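Local coordinates for protein tyrosine--tRNA ligase, mitochondrial (PDB 5IHX) that probably catalyses the ATP-dependent attachment of L-tyrosine to its cognate tRNA(Tyr), as a mitochondrial class I aminoacyl-tRNA synthetase, at residues 38-43 / 90-95; 55-60 / 277-282; 106-111 / 218-223. All coordinates share one frame; numbering follows the deposited sequence.

How the contacts relate
All three contacts are largely buried, but they sit in different parts of the catalytic region. Contacts 1 and 2 are neighbours, their centres about 11 Å apart, and both pack N-terminal helices against the Rossmann-type core: helix 37-44 meets helix 84-95 in contact 1, and helix 54-63 meets strand 277-280 in contact 2. They touch through Leu-41 and Phe-279, so they share one hydrophobic layer, aromatic in contact 1 and mainly aliphatic in contact 2. Contact 3 lies about 26 Å from contact 1 between centres. It joins two helical pieces at the tyrosine pocket, combining a small apolar seam with polar recognition of the ligand beside the subunit interface.

Contact 1 of 3, residues 38-43 / 90-95; sequences VEHLEE and LAWGYV
An edge-to-face aromatic pair, His-40 against Trp-92, forms the heart of this buried helix-helix contact, with Leu-41 as an apolar neighbour. Trp-92 lies on helix 84-95, the crossover between the adjacent parallel strands 68-72 and 100-104 of the Rossmann-type core, and this helix follows directly on the HVGH version of the class I HIGH signature. His-40 and Leu-41 come from helix 37-44, an N-terminal element packed against that crossover helix.

The imidazole presents its NE2 corner to the indole. The two planes stand at 76°, and the centroids of the imidazole and the six-membered indole ring are 4.3 Å apart. NE2 of His-40 sits 3.1 Å above the plane of the Trp-92 ring system, over its centre, and its distance to Trp-92 CE3 is 3.2 Å. CE1 of His-40 follows farther across the benzene part, 3.8 Å from Trp-92 CZ3. With CG of His-40 anti to the backbone N (chi1 171°), the ring reaches out from its helix toward the neighbouring one. The backbones themselves stay well apart: even the nearest CA atoms, those of Leu-41 and Trp-92, are separated by 8.3 Å. Leu-41 supplies looser packing, its CD2 lying 4.3 Å from Trp-92 CD1 at the pyrrole part of the indole.

Two more rings adjoin the pair: Trp-96 meets His-40 and Phe-333 meets Trp-92; Leu-46 also packs on the indole. Because a nitrogen rather than a carbon points into the indole face, the arrangement would be most favourable if NE2 carried a hydrogen, giving an N-H...pi interaction; protonation of the imidazole would probably strengthen the attraction to the electron-rich indole.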
loop_
_atom_site.group_PDB
_atom_site.type_symbol
_atom_site.label_atom_id
_atom_site.label_comp_id
_atom_site.label_asym_id
_atom_site.label_seq_id
_atom_site.Cartn_x
_atom_site.Cartn_y
_atom_site.Cartn_z
ATOM N N VAL A 38 -8.859 -35.048 -3.234
ATOM C CA VAL A 38 -7.596 -34.963 -3.961
ATOM C C VAL A 38 -7.441 -36.131 -4.930
ATOM O O VAL A 38 -7.136 -35.935 -6.106
ATOM C CB VAL A 38 -6.388 -34.932 -2.999
ATOM C CG1 VAL A 38 -5.070 -35.003 -3.771
ATOM C CG2 VAL A 38 -6.432 -33.685 -2.137
ATOM N N GLU A 39 -7.624 -37.346 -4.420
ATOM C CA GLU A 39 -7.533 -38.547 -5.243
ATOM C C GLU A 39 -8.500 -38.447 -6.415
ATOM O O GLU A 39 -8.192 -38.862 -7.531
ATOM C CB GLU A 39 -7.828 -39.793 -4.405
ATOM C CG GLU A 39 -6.766 -40.082 -3.350
ATOM C CD GLU A 39 -7.173 -41.176 -2.380
ATOM O OE1 GLU A 39 -8.383 -41.306 -2.092
ATOM O OE2 GLU A 39 -6.278 -41.899 -1.893
ATOM N N HIS A 40 -9.673 -37.887 -6.149
ATOM C CA HIS A 40 -10.667 -37.676 -7.186
ATOM C C HIS A 40 -10.168 -36.712 -8.259
ATOM O O HIS A 40 -10.267 -37.001 -9.448
ATOM C CB HIS A 40 -11.965 -37.144 -6.588
ATOM C CG HIS A 40 -12.950 -36.697 -7.616
ATOM N ND1 HIS A 40 -13.618 -37.578 -8.438
ATOM C CD2 HIS A 40 -13.358 -35.459 -7.982
ATOM C CE1 HIS A 40 -14.409 -36.905 -9.254
ATOM N NE2 HIS A 40 -14.268 -35.617 -8.996
ATOM N N LEU A 41 -9.621 -35.574 -7.839
ATOM C CA LEU A 41 -9.130 -34.571 -8.782
ATOM C C LEU A 41 -7.966 -35.103 -9.606
ATOM O O LEU A 41 -7.839 -34.791 -10.790
ATOM C CB LEU A 41 -8.701 -33.295 -8.052
ATOM C CG LEU A 41 -9.800 -32.405 -7.465
ATOM C CD1 LEU A 41 -9.181 -31.192 -6.786
ATOM C CD2 LEU A 41 -10.796 -31.963 -8.529
ATOM N N GLU A 42 -7.111 -35.897 -8.972
ATOM C CA GLU A 42 -5.988 -36.507 -9.670
ATOM C C GLU A 42 -6.493 -37.420 -10.781
ATOM O O GLU A 42 -5.931 -37.462 -11.875
ATOM C CB GLU A 42 -5.115 -37.288 -8.686
ATOM C CG GLU A 42 -4.225 -36.395 -7.833
ATOM C CD GLU A 42 -3.638 -37.115 -6.633
ATOM O OE1 GLU A 42 -2.564 -36.696 -6.154
ATOM O OE2 GLU A 42 -4.258 -38.089 -6.157
ATOM N N GLU A 43 -7.563 -38.151 -10.492
ATOM C CA GLU A 43 -8.186 -39.015 -11.485
ATOM C C GLU A 43 -8.764 -38.202 -12.644
ATOM O O GLU A 43 -8.767 -38.661 -13.787
ATOM C CB GLU A 43 -9.273 -39.875 -10.836
ATOM C CG GLU A 43 -9.792 -40.990 -11.728
ATOM C CD GLU A 43 -10.751 -41.922 -11.009
ATOM O OE1 GLU A 43 -11.420 -41.472 -10.057
ATOM O OE2 GLU A 43 -10.832 -43.107 -11.396
ATOM N N LEU A 90 -13.752 -26.095 -8.469
ATOM C CA LEU A 90 -14.762 -25.596 -7.541
ATOM C C LEU A 90 -16.112 -26.262 -7.796
ATOM O O LEU A 90 -16.875 -26.513 -6.863
ATOM C CB LEU A 90 -14.906 -24.074 -7.646
ATOM C CG LEU A 90 -13.706 -23.202 -7.269
ATOM C CD1 LEU A 90 -14.107 -21.733 -7.292
ATOM C CD2 LEU A 90 -13.128 -23.580 -5.910
ATOM N N ALA A 91 -16.403 -26.545 -9.062
ATOM C CA ALA A 91 -17.631 -27.241 -9.421
ATOM C C ALA A 91 -17.671 -28.606 -8.749
ATOM O O ALA A 91 -18.677 -28.990 -8.152
ATOM C CB ALA A 91 -17.745 -27.385 -10.929
ATOM N N TRP A 92 -16.566 -29.337 -8.846
ATOM C CA TRP A 92 -16.450 -30.627 -8.181
ATOM C C TRP A 92 -16.589 -30.466 -6.675
ATOM O O TRP A 92 -17.312 -31.222 -6.023
ATOM C CB TRP A 92 -15.117 -31.290 -8.520
ATOM C CG TRP A 92 -15.127 -32.024 -9.821
ATOM C CD1 TRP A 92 -14.352 -31.772 -10.914
ATOM C CD2 TRP A 92 -15.960 -33.136 -10.169
ATOM N NE1 TRP A 92 -14.644 -32.663 -11.917
ATOM C CE2 TRP A 92 -15.628 -33.513 -11.483
ATOM C CE3 TRP A 92 -16.948 -33.856 -9.490
ATOM C CZ2 TRP A 92 -16.252 -34.572 -12.137
ATOM C CZ3 TRP A 92 -17.566 -34.910 -10.139
ATOM C CH2 TRP A 92 -17.217 -35.256 -11.449
ATOM N N GLY A 93 -15.876 -29.486 -6.128
ATOM C CA GLY A 93 -15.948 -29.189 -4.709
ATOM C C GLY A 93 -17.375 -28.961 -4.251
ATOM O O GLY A 93 -17.800 -29.499 -3.230
ATOM N N TYR A 94 -18.123 -28.176 -5.022
ATOM C CA TYR A 94 -19.503 -27.853 -4.678
ATOM C C TYR A 94 -20.359 -29.112 -4.573
ATOM O O TYR A 94 -21.030 -29.328 -3.564
ATOM C CB TYR A 94 -20.107 -26.898 -5.710
ATOM C CG TYR A 94 -21.554 -26.542 -5.444
ATOM C CD1 TYR A 94 -21.926 -25.878 -4.280
ATOM C CD2 TYR A 94 -22.551 -26.870 -6.357
ATOM C CE1 TYR A 94 -23.251 -25.548 -4.034
ATOM C CE2 TYR A 94 -23.875 -26.546 -6.120
ATOM C CZ TYR A 94 -24.221 -25.888 -4.957
ATOM O OH TYR A 94 -25.538 -25.567 -4.721
ATOM N N VAL A 95 -20.334 -29.946 -5.609
ATOM C CA VAL A 95 -21.171 -31.143 -5.627
ATOM C C VAL A 95 -20.639 -32.212 -4.670
ATOM O O VAL A 95 -21.334 -33.182 -4.371
ATOM C CB VAL A 95 -21.301 -31.735 -7.055
ATOM C CG1 VAL A 95 -21.893 -30.699 -8.002
ATOM C CG2 VAL A 95 -19.958 -32.233 -7.578
#

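Contact 2 of 3, residues 55-60 / 277-282; sequences DLLHRV and IGFTTP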
loop_
_atom_site.group_PDB
_atom_site.type_symbol
_atom_site.label_atom_id
_atom_site.label_comp_id
_atom_site.label_asym_id
_atom_site.label_seq_id
_atom_site.Cartn_x
_atom_site.Cartn_y
_atom_site.Cartn_z
ATOM N N ASP A 55 0.589 -35.051 -0.089
ATOM C CA ASP A 55 0.006 -35.958 0.896
ATOM C C ASP A 55 -0.718 -35.188 1.990
ATOM O O ASP A 55 -1.736 -35.648 2.505
ATOM C CB ASP A 55 1.079 -36.858 1.518
ATOM C CG ASP A 55 1.664 -37.846 0.523
ATOM O OD1 ASP A 55 0.958 -38.219 -0.438
ATOM O OD2 ASP A 55 2.830 -38.253 0.707
ATOM N N LEU A 56 -0.201 -34.015 2.341
ATOM C CA LEU A 56 -0.863 -33.178 3.333
ATOM C C LEU A 56 -2.191 -32.654 2.788
ATOM O O LEU A 56 -3.192 -32.635 3.501
ATOM C CB LEU A 56 0.034 -32.013 3.752
ATOM C CG LEU A 56 -0.592 -31.023 4.739
ATOM C CD1 LEU A 56 -1.104 -31.740 5.983
ATOM C CD2 LEU A 56 0.403 -29.939 5.117
ATOM N N LEU A 57 -2.192 -32.241 1.524
ATOM C CA LEU A 57 -3.413 -31.771 0.872
ATOM C C LEU A 57 -4.471 -32.863 0.922
ATOM O O LEU A 57 -5.625 -32.616 1.271
ATOM C CB LEU A 57 -3.134 -31.370 -0.578
ATOM C CG LEU A 57 -4.292 -30.704 -1.330
ATOM C CD1 LEU A 57 -4.585 -29.319 -0.781
ATOM C CD2 LEU A 57 -3.993 -30.639 -2.819
ATOM N N HIS A 58 -4.060 -34.075 0.568
ATOM C CA HIS A 58 -4.919 -35.247 0.669
ATOM C C HIS A 58 -5.449 -35.440 2.089
ATOM O O HIS A 58 -6.642 -35.690 2.275
ATOM C CB HIS A 58 -4.165 -36.490 0.189
ATOM C CG HIS A 58 -4.843 -37.780 0.524
ATOM N ND1 HIS A 58 -5.884 -38.291 -0.222
ATOM C CD2 HIS A 58 -4.598 -38.690 1.498
ATOM C CE1 HIS A 58 -6.271 -39.444 0.298
ATOM N NE2 HIS A 58 -5.503 -39.707 1.341
ATOM N N ARG A 59 -4.577 -35.333 3.088
ATOM C CA ARG A 59 -5.012 -35.516 4.471
ATOM C C ARG A 59 -6.004 -34.431 4.887
ATOM O O ARG A 59 -6.988 -34.713 5.569
ATOM C CB ARG A 59 -3.834 -35.513 5.449
ATOM C CG ARG A 59 -3.184 -36.874 5.654
ATOM C CD ARG A 59 -2.429 -36.948 6.978
ATOM N NE ARG A 59 -1.265 -36.066 7.049
ATOM C CZ ARG A 59 -0.928 -35.354 8.125
ATOM N NH1 ARG A 59 -1.655 -35.413 9.238
ATOM N NH2 ARG A 59 0.147 -34.579 8.096
ATOM N N VAL A 60 -5.737 -33.191 4.486
ATOM C CA VAL A 60 -6.613 -32.074 4.837
ATOM C C VAL A 60 -8.037 -32.315 4.342
ATOM O O VAL A 60 -8.997 -32.170 5.099
ATOM C CB VAL A 60 -6.084 -30.734 4.261
ATOM C CG1 VAL A 60 -7.149 -29.637 4.345
ATOM C CG2 VAL A 60 -4.830 -30.293 4.994
ATOM N N ILE A 277 -3.006 -24.017 2.352
ATOM C CA ILE A 277 -2.341 -24.833 1.352
ATOM C C ILE A 277 -3.079 -24.620 0.037
ATOM O O ILE A 277 -4.211 -24.151 0.036
ATOM C CB ILE A 277 -2.328 -26.323 1.764
ATOM C CG1 ILE A 277 -1.437 -27.145 0.829
ATOM C CG2 ILE A 277 -3.755 -26.876 1.849
ATOM C CD1 ILE A 277 -1.148 -28.540 1.351
ATOM N N GLY A 278 -2.440 -24.926 -1.083
ATOM C CA GLY A 278 -3.076 -24.720 -2.370
ATOM C C GLY A 278 -2.507 -25.596 -3.460
ATOM O O GLY A 278 -1.577 -26.369 -3.232
ATOM N N PHE A 279 -3.081 -25.482 -4.652
ATOM C CA PHE A 279 -2.581 -26.215 -5.803
ATOM C C PHE A 279 -2.999 -25.524 -7.087
ATOM O O PHE A 279 -3.858 -24.641 -7.075
ATOM C CB PHE A 279 -3.076 -27.664 -5.782
ATOM C CG PHE A 279 -4.572 -27.805 -5.796
ATOM C CD1 PHE A 279 -5.308 -27.654 -4.634
ATOM C CD2 PHE A 279 -5.238 -28.124 -6.969
ATOM C CE1 PHE A 279 -6.684 -27.800 -4.647
ATOM C CE2 PHE A 279 -6.610 -28.269 -6.987
ATOM C CZ PHE A 279 -7.334 -28.109 -5.822
ATOM N N THR A 280 -2.370 -25.920 -8.188
ATOM C CA THR A 280 -2.643 -25.322 -9.486
ATOM C C THR A 280 -3.266 -26.329 -10.442
ATOM O O THR A 280 -3.159 -27.541 -10.244
ATOM C CB THR A 280 -1.362 -24.769 -10.126
ATOM O OG1 THR A 280 -0.424 -25.836 -10.320
ATOM C CG2 THR A 280 -0.740 -23.698 -9.244
ATOM N N THR A 281 -3.909 -25.809 -11.481
ATOM C CA THR A 281 -4.486 -26.631 -12.536
ATOM C C THR A 281 -3.566 -26.562 -13.755
ATOM O O THR A 281 -2.838 -25.583 -13.920
ATOM C CB THR A 281 -5.910 -26.160 -12.900
ATOM O OG1 THR A 281 -5.887 -24.766 -13.230
ATOM C CG2 THR A 281 -6.861 -26.375 -11.731
ATOM N N PRO A 282 -3.587 -27.599 -14.611
ATOM C CA PRO A 282 -2.658 -27.681 -15.749
ATOM C C PRO A 282 -2.825 -26.579 -16.796
ATOM O O PRO A 282 -3.891 -25.970 -16.901
ATOM C CB PRO A 282 -2.973 -29.052 -16.363
ATOM C CG PRO A 282 -4.322 -29.414 -15.859
ATOM C CD PRO A 282 -4.430 -28.803 -14.504
#
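Leu-57 spreads its two methyl groups over Ile-277 and Phe-279, packing helix 54-63 on one face of the Rossmann-type sheet near its border. Strand 277-280 runs parallel to 235-238 on one flank and antiparallel to the short strand 50-51 on the other. Its next loop, with the KFGKS version of the class I KMSKS signature, is not modelled. The N-to-C directions of the short helix and strand segments differ by 113°, with 9.3 Å between their axes.

Ile-277 and Phe-279, two residues apart, both turn their side chains to the helix, and Gly-278 intervenes without one. Leu-57 reaches down between them: CG lies opposite the backbone N (chi1 -173°), and the fork of the side chain divides. CD1 of Leu-57 goes to Ile-277 CG2 at 3.7 Å, the two side chains crossing at a slant. CD2 of Leu-57 turns instead to Phe-279, whose side chain it meets nearly at a right angle, 3.7 Å from CD1 of the ring. Val-38 and Leu-41 of helix 37-44 extend the same layer, packing on Leu-57 and Phe-279 respectively.

Leu-56, the preceding residue, makes a lighter contact, its CG 4.2 Å from Ile-277 CD1. That same CD1 methyl of Ile-277 also lies 3.8 Å from the backbone N of Leu-57.

Contact 3 of 3, residues 106-111 / 218-223; sequences GATSRV and PLMQAW. With TYR (tyrosine), chain C.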
loop_
_atom_site.group_PDB
_atom_site.type_symbol
_atom_site.label_atom_id
_atom_site.label_comp_id
_atom_site.label_asym_id
_atom_site.label_seq_id
_atom_site.Cartn_x
_atom_site.Cartn_y
_atom_site.Cartn_z
ATOM N N GLY A 106 -12.297 -7.393 -8.177
ATOM C CA GLY A 106 -12.666 -6.061 -8.621
ATOM C C GLY A 106 -11.600 -5.033 -8.286
ATOM O O GLY A 106 -11.290 -4.163 -9.101
ATOM N N ALA A 107 -11.038 -5.134 -7.085
ATOM C CA ALA A 107 -10.003 -4.206 -6.640
ATOM C C ALA A 107 -8.649 -4.564 -7.248
ATOM O O ALA A 107 -7.964 -3.708 -7.805
ATOM C CB ALA A 107 -9.912 -4.200 -5.127
ATOM N N THR A 108 -8.267 -5.834 -7.137
ATOM C CA THR A 108 -6.944 -6.272 -7.567
ATOM C C THR A 108 -6.768 -6.169 -9.080
ATOM O O THR A 108 -5.644 -6.200 -9.582
ATOM C CB THR A 108 -6.671 -7.726 -7.137
ATOM O OG1 THR A 108 -7.802 -8.543 -7.459
ATOM C CG2 THR A 108 -6.405 -7.806 -5.641
ATOM N N SER A 109 -7.876 -6.042 -9.802
ATOM C CA SER A 109 -7.822 -5.863 -11.249
ATOM C C SER A 109 -7.348 -4.457 -11.606
ATOM O O SER A 109 -6.791 -4.237 -12.680
ATOM C CB SER A 109 -9.187 -6.142 -11.879
ATOM O OG SER A 109 -10.166 -5.226 -11.418
ATOM N N ARG A 110 -7.577 -3.509 -10.702
ATOM C CA ARG A 110 -7.108 -2.140 -10.897
ATOM C C ARG A 110 -5.582 -2.108 -10.938
ATOM O O ARG A 110 -4.989 -1.394 -11.745
ATOM C CB ARG A 110 -7.622 -1.222 -9.785
ATOM C CG ARG A 110 -9.137 -1.112 -9.706
ATOM C CD ARG A 110 -9.555 -0.149 -8.605
ATOM N NE ARG A 110 -11.004 -0.083 -8.438
ATOM C CZ ARG A 110 -11.617 0.671 -7.531
ATOM N N VAL A 111 -4.956 -2.892 -10.064
ATOM C CA VAL A 111 -3.499 -2.992 -10.017
ATOM C C VAL A 111 -2.976 -3.820 -11.188
ATOM O O VAL A 111 -2.132 -3.358 -11.958
ATOM C CB VAL A 111 -3.027 -3.622 -8.688
ATOM C CG1 VAL A 111 -1.515 -3.844 -8.691
ATOM C CG2 VAL A 111 -3.431 -2.743 -7.516
ATOM N N PRO A 218 1.144 -9.331 -4.910
ATOM C CA PRO A 218 1.150 -10.574 -4.126
ATOM C C PRO A 218 0.592 -10.404 -2.710
ATOM O O PRO A 218 -0.068 -11.311 -2.203
ATOM C CB PRO A 218 2.630 -10.960 -4.072
ATOM C CG PRO A 218 3.262 -10.286 -5.219
ATOM C CD PRO A 218 2.444 -9.080 -5.564
ATOM N N LEU A 219 0.860 -9.263 -2.082
ATOM C CA LEU A 219 0.381 -9.019 -0.726
ATOM C C LEU A 219 -1.136 -8.836 -0.716
ATOM O O LEU A 219 -1.807 -9.209 0.248
ATOM C CB LEU A 219 1.067 -7.793 -0.112
ATOM C CG LEU A 219 2.486 -8.006 0.426
ATOM C CD1 LEU A 219 3.500 -8.124 -0.702
ATOM C CD2 LEU A 219 2.875 -6.886 1.386
ATOM N N MET A 220 -1.677 -8.263 -1.785
ATOM C CA MET A 220 -3.124 -8.103 -1.895
ATOM C C MET A 220 -3.813 -9.455 -2.060
ATOM O O MET A 220 -4.834 -9.721 -1.424
ATOM C CB MET A 220 -3.481 -7.191 -3.069
ATOM C CG MET A 220 -3.037 -5.750 -2.893
ATOM S SD MET A 220 -3.533 -4.699 -4.272
ATOM C CE MET A 220 -5.303 -4.582 -4.008
ATOM N N GLN A 221 -3.254 -10.309 -2.910
ATOM C CA GLN A 221 -3.788 -11.655 -3.090
ATOM C C GLN A 221 -3.705 -12.434 -1.781
ATOM O O GLN A 221 -4.613 -13.191 -1.437
ATOM C CB GLN A 221 -3.048 -12.396 -4.203
ATOM C CG GLN A 221 -3.652 -13.765 -4.517
ATOM C CD GLN A 221 -3.413 -14.221 -5.950
ATOM O OE1 GLN A 221 -3.127 -13.417 -6.837
ATOM N NE2 GLN A 221 -3.537 -15.523 -6.179
ATOM N N ALA A 222 -2.605 -12.249 -1.060
ATOM C CA ALA A 222 -2.420 -12.912 0.225
ATOM C C ALA A 222 -3.471 -12.438 1.214
ATOM O O ALA A 222 -4.040 -13.233 1.962
ATOM C CB ALA A 222 -1.029 -12.643 0.766
ATOM N N TRP A 223 -3.726 -11.134 1.218
ATOM C CA TRP A 223 -4.714 -10.556 2.117
ATOM C C TRP A 223 -6.115 -11.066 1.766
ATOM O O TRP A 223 -6.911 -11.359 2.658
ATOM C CB TRP A 223 -4.659 -9.026 2.068
ATOM C CG TRP A 223 -5.403 -8.366 3.190
ATOM C CD1 TRP A 223 -6.664 -7.847 3.148
ATOM C CD2 TRP A 223 -4.930 -8.165 4.526
ATOM N NE1 TRP A 223 -7.003 -7.329 4.375
ATOM C CE2 TRP A 223 -5.957 -7.514 5.240
ATOM C CE3 TRP A 223 -3.737 -8.470 5.189
ATOM C CZ2 TRP A 223 -5.826 -7.162 6.583
ATOM C CZ3 TRP A 223 -3.610 -8.123 6.522
ATOM C CH2 TRP A 223 -4.648 -7.475 7.204
HETATM N N TYR C . -4.268 -13.106 -9.490
HETATM C CA TYR C . -5.191 -14.070 -10.156
HETATM C C TYR C . -5.076 -13.974 -11.673
HETATM O O TYR C . -5.328 -14.940 -12.395
HETATM C CB TYR C . -6.635 -13.816 -9.723
HETATM C CG TYR C . -6.804 -13.714 -8.227
HETATM C CD1 TYR C . -6.587 -14.817 -7.409
HETATM C CD2 TYR C . -7.177 -12.517 -7.629
HETATM C CE1 TYR C . -6.740 -14.731 -6.043
HETATM C CE2 TYR C . -7.331 -12.421 -6.263
HETATM C CZ TYR C . -7.112 -13.531 -5.474
HETATM O OH TYR C . -7.263 -13.442 -4.112
HETATM O OXT TYR C . -4.732 -12.921 -12.212
#
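Met-220 packs against Thr-108 and Val-111, and one residue further along its helix Gln-221 takes hold of the bound tyrosine. Helix 212-229 thus serves two purposes at once, flanking the short, weakly bonded helix 108-111 and lining the amino acid pocket of the catalytic domain.

The close-packed part is apolar. Met-220 and Thr-108 run alongside each other with their ends pointing opposite ways, so that CG2 of Thr-108 lies 3.8 Å from Met-220 CE and 3.9 Å from Met-220 CB. A bend at chi3 (72°) folds the thioether methyl back to reach that group. Sulfur SD of Met-220 meets CG2 of Val-111 at 3.8 Å. The hydroxyl of Thr-108 is hydrogen-bonded to Asn-169 and Asp-73; its OG1 lies 4.0 Å from CD2 of the ligand. Leu-182 of the second subunit covers Met-220, and Leu-179 of that subunit packs on Ala-107 and Arg-110.

Packing thins out beyond Val-111, which is itself partly exposed. Arg-110 is exposed, and NH1 and NH2 of its guanidinium group are not modelled. Ser-109 bonds within its own turn, OG to Gly-106 O at 2.8 Å, with the donor well above the carbonyl plane.

Gln-221 lays its amide roughly parallel over one face of the ligand's phenol ring, CD of Gln-221 lying 3.4 Å from CE1 of the ligand. Gln-236 holds NE2 of Gln-221, while Tyr-217, Asp-113, Asp-224 and Tyr-69 also hydrogen-bond the ligand. OE1 of Gln-221 accepts a hydrogen bond from the ligand amine N at 2.9 Å. With its carbonyl oxygen on the amine and its amide plane over the ring, Gln-221 would suit both a positively charged amino group and an aromatic side chain.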